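PDB 3QLD: mandelate racemase/muconate lactonizing protein from Alicyclobacillus acidocaldarius LAA1, which is a member of the enolase superfamily, pairing an N-terminal capping domain with a C-terminal TIM-barrel-like domain, its specific function undefined. Local coordinates for residues Pro74-Ala77 with Arg78-Arg81. Sequence-based numbering, arbitrary orientation.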
ATOM      1  N   PRO A  74      -7.667   3.535  18.246  1.00 26.51           N
ATOM      2  CA  PRO A  74      -7.038   4.374  19.275  1.00 27.23           C
ATOM      3  C   PRO A  74      -6.822   5.803  18.837  1.00 27.08           C
ATOM      4  O   PRO A  74      -7.029   6.752  19.624  1.00 28.63           O
ATOM      5  CB  PRO A  74      -5.713   3.661  19.533  1.00 27.07           C
ATOM      6  CG  PRO A  74      -6.112   2.215  19.361  1.00 27.81           C
ATOM      7  CD  PRO A  74      -6.880   2.299  18.040  1.00 25.88           C
ATOM      8  N   ARG A  75      -6.474   5.993  17.582  1.00 27.51           N
ATOM      9  CA  ARG A  75      -6.223   7.330  17.065  1.00 27.51           C
ATOM     10  C   ARG A  75      -7.497   8.117  17.020  1.00 28.54           C
ATOM     11  O   ARG A  75      -7.464   9.356  17.235  1.00 29.33           O
ATOM     12  CB  ARG A  75      -5.598   7.300  15.672  1.00 26.94           C
ATOM     13  CG  ARG A  75      -4.048   7.119  15.703  1.00 28.40           C
ATOM     14  CD  ARG A  75      -3.647   6.950  14.235  1.00 35.23           C
ATOM     15  NE  ARG A  75      -2.208   6.913  14.104  1.00 33.32           N
ATOM     16  CZ  ARG A  75      -1.435   5.863  14.380  1.00 35.79           C
ATOM     17  NH1 ARG A  75      -1.969   4.737  14.853  1.00 30.30           N
ATOM     18  NH2 ARG A  75      -0.096   5.974  14.207  1.00 35.29           N
ATOM     19  N   PHE A  76      -8.596   7.432  16.677  1.00 28.85           N
ATOM     20  CA  PHE A  76      -9.924   8.046  16.569  1.00 28.82           C
ATOM     21  C   PHE A  76     -10.445   8.448  17.968  1.00 29.52           C
ATOM     22  O   PHE A  76     -10.976   9.533  18.115  1.00 31.68           O
ATOM     23  CB  PHE A  76     -10.859   7.091  15.818  1.00 28.29           C
ATOM     24  CG  PHE A  76     -12.293   7.513  15.776  1.00 31.28           C
ATOM     25  CD1 PHE A  76     -13.301   6.632  16.247  1.00 33.75           C
ATOM     26  CD2 PHE A  76     -12.669   8.752  15.253  1.00 31.64           C
ATOM     27  CE1 PHE A  76     -14.606   6.969  16.206  1.00 35.95           C
ATOM     28  CE2 PHE A  76     -14.008   9.137  15.252  1.00 32.53           C
ATOM     29  CZ  PHE A  76     -14.993   8.236  15.698  1.00 36.22           C
ATOM     30  N   ALA A  77     -10.267   7.595  18.977  1.00 29.66           N
ATOM     31  CA  ALA A  77     -10.580   7.926  20.380  1.00 31.94           C
ATOM     32  C   ALA A  77      -9.814   9.146  20.843  1.00 34.39           C
ATOM     33  O   ALA A  77     -10.364  10.015  21.503  1.00 34.55           O
ATOM     34  CB  ALA A  77     -10.236   6.758  21.287  1.00 31.31           C
ATOM     35  N   ARG A  78      -8.535   9.225  20.491  1.00 35.61           N
ATOM     36  CA  ARG A  78      -7.729  10.368  20.912  1.00 38.83           C
ATOM     37  C   ARG A  78      -8.343  11.644  20.330  1.00 38.74           C
ATOM     38  O   ARG A  78      -8.494  12.647  21.052  1.00 40.15           O
ATOM     39  CB  ARG A  78      -6.250  10.194  20.511  1.00 38.96           C
ATOM     40  CG  ARG A  78      -5.278  11.319  20.989  1.00 47.64           C
ATOM     41  CD  ARG A  78      -3.795  11.032  20.543  1.00 52.67           C
ATOM     42  NE  ARG A  78      -3.581  11.368  19.118  1.00 59.08           N
ATOM     43  CZ  ARG A  78      -2.907  10.614  18.228  1.00 62.08           C
ATOM     44  NH1 ARG A  78      -2.370   9.451  18.592  1.00 62.87           N
ATOM     45  NH2 ARG A  78      -2.777  11.016  16.964  1.00 61.50           N
ATOM     46  N   TRP A  79      -8.748  11.591  19.062  1.00 37.46           N
ATOM     47  CA  TRP A  79      -9.307  12.747  18.365  1.00 37.57           C
ATOM     48  C   TRP A  79     -10.665  13.164  18.954  1.00 37.68           C
ATOM     49  O   TRP A  79     -10.960  14.363  19.014  1.00 38.13           O
ATOM     50  CB  TRP A  79      -9.417  12.447  16.876  1.00 35.77           C
ATOM     51  CG  TRP A  79     -10.050  13.489  15.957  1.00 35.16           C
ATOM     52  CD1 TRP A  79      -9.411  14.544  15.371  1.00 34.10           C
ATOM     53  CD2 TRP A  79     -11.411  13.518  15.450  1.00 35.35           C
ATOM     54  NE1 TRP A  79     -10.276  15.247  14.572  1.00 37.02           N
ATOM     55  CE2 TRP A  79     -11.503  14.635  14.570  1.00 34.77           C
ATOM     56  CE3 TRP A  79     -12.532  12.691  15.612  1.00 34.80           C
ATOM     57  CZ2 TRP A  79     -12.684  14.991  13.914  1.00 33.18           C
ATOM     58  CZ3 TRP A  79     -13.724  13.033  14.954  1.00 34.66           C
ATOM     59  CH2 TRP A  79     -13.779  14.194  14.080  1.00 30.89           C
ATOM     60  N   LEU A  80     -11.466  12.179  19.386  1.00 35.69           N
ATOM     61  CA  LEU A  80     -12.789  12.423  19.939  1.00 35.07           C
ATOM     62  C   LEU A  80     -12.703  13.203  21.236  1.00 36.46           C
ATOM     63  O   LEU A  80     -13.619  13.936  21.589  1.00 35.43           O
ATOM     64  CB  LEU A  80     -13.538  11.111  20.173  1.00 34.48           C
ATOM     65  CG  LEU A  80     -14.148  10.472  18.916  1.00 34.16           C
ATOM     66  CD1 LEU A  80     -14.657   9.090  19.300  1.00 34.56           C
ATOM     67  CD2 LEU A  80     -15.249  11.266  18.305  1.00 35.02           C
ATOM     68  N   ARG A  81     -11.617  13.014  21.956  1.00 37.14           N
ATOM     69  CA  ARG A  81     -11.392  13.702  23.205  1.00 41.13           C
ATOM     70  C   ARG A  81     -10.766  15.087  23.019  1.00 42.76           C
ATOM     71  O   ARG A  81     -10.528  15.771  24.032  1.00 43.35           O
ATOM     72  CB  ARG A  81     -10.444  12.912  24.095  1.00 40.86           C
ATOM     73  CG  ARG A  81     -10.860  11.529  24.446  1.00 45.29           C
ATOM     74  CD  ARG A  81      -9.725  10.955  25.280  1.00 51.25           C
ATOM     75  NE  ARG A  81      -9.816   9.505  25.421  1.00 57.80           N
ATOM     76  CZ  ARG A  81      -8.984   8.627  24.857  1.00 58.12           C
ATOM     77  NH1 ARG A  81      -9.162   7.328  25.091  1.00 58.15           N
ATOM     78  NH2 ARG A  81      -7.978   9.038  24.080  1.00 56.30           N
TER
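F76 meets W79 and L80 one turn further along the C-terminal end of helix 61-80. CD1 of L80 lies over one face of the F76 ring, 3.9 Å from its centroid and 20° off the ring normal, a CH-pi contact displaced toward the rim. The phenyl group swings toward the following turn because its CG stands anti to the backbone N (chi1 173°), and a branched leucine can offer it a methyl. W79 approaches the same ring obliquely, its CE3 3.9 Å from CE2 of F76.

Four i to i+4 hydrogen bonds bind the turns. R78 N reaches P74 O at 3.0 Å and W79 N reaches R75 O at 3.2 Å; L80 N and R81 N donate to F76 O and A77 O. P74 has no amide hydrogen, and the helix kinks where its N lacks a bond to the preceding turn, yet its carbonyl still accepts normally. The last is the longest of the four, 3.3 Å from R81 N to A77 O, as the helix runs out. R81 then folds back, its guanidinium face over that carbonyl; the short A77 side chain permits this close approach, its CB 4.0 Å from NH1 of R81.

Among the charged groups, R75 and R78 run side by side, and CG of R75 lies 4.1 Å from NH1 of R78. R75 is buried: NE forms a salt bridge with D100, NH1 a hydrogen bond with the carbonyl of H71, and NH2 a salt bridge with E53 of the second subunit; the two carboxylates probably offset its charge.

F76 packs on I111 and V115 of helix 105-123, and W79 NE1 donates a hydrogen bond to E96. R81 NE donates one to the carbonyl of R378, just beyond strand 369-376, which pairs with strand 3-15, tying the helix end to the returning C-terminal tail.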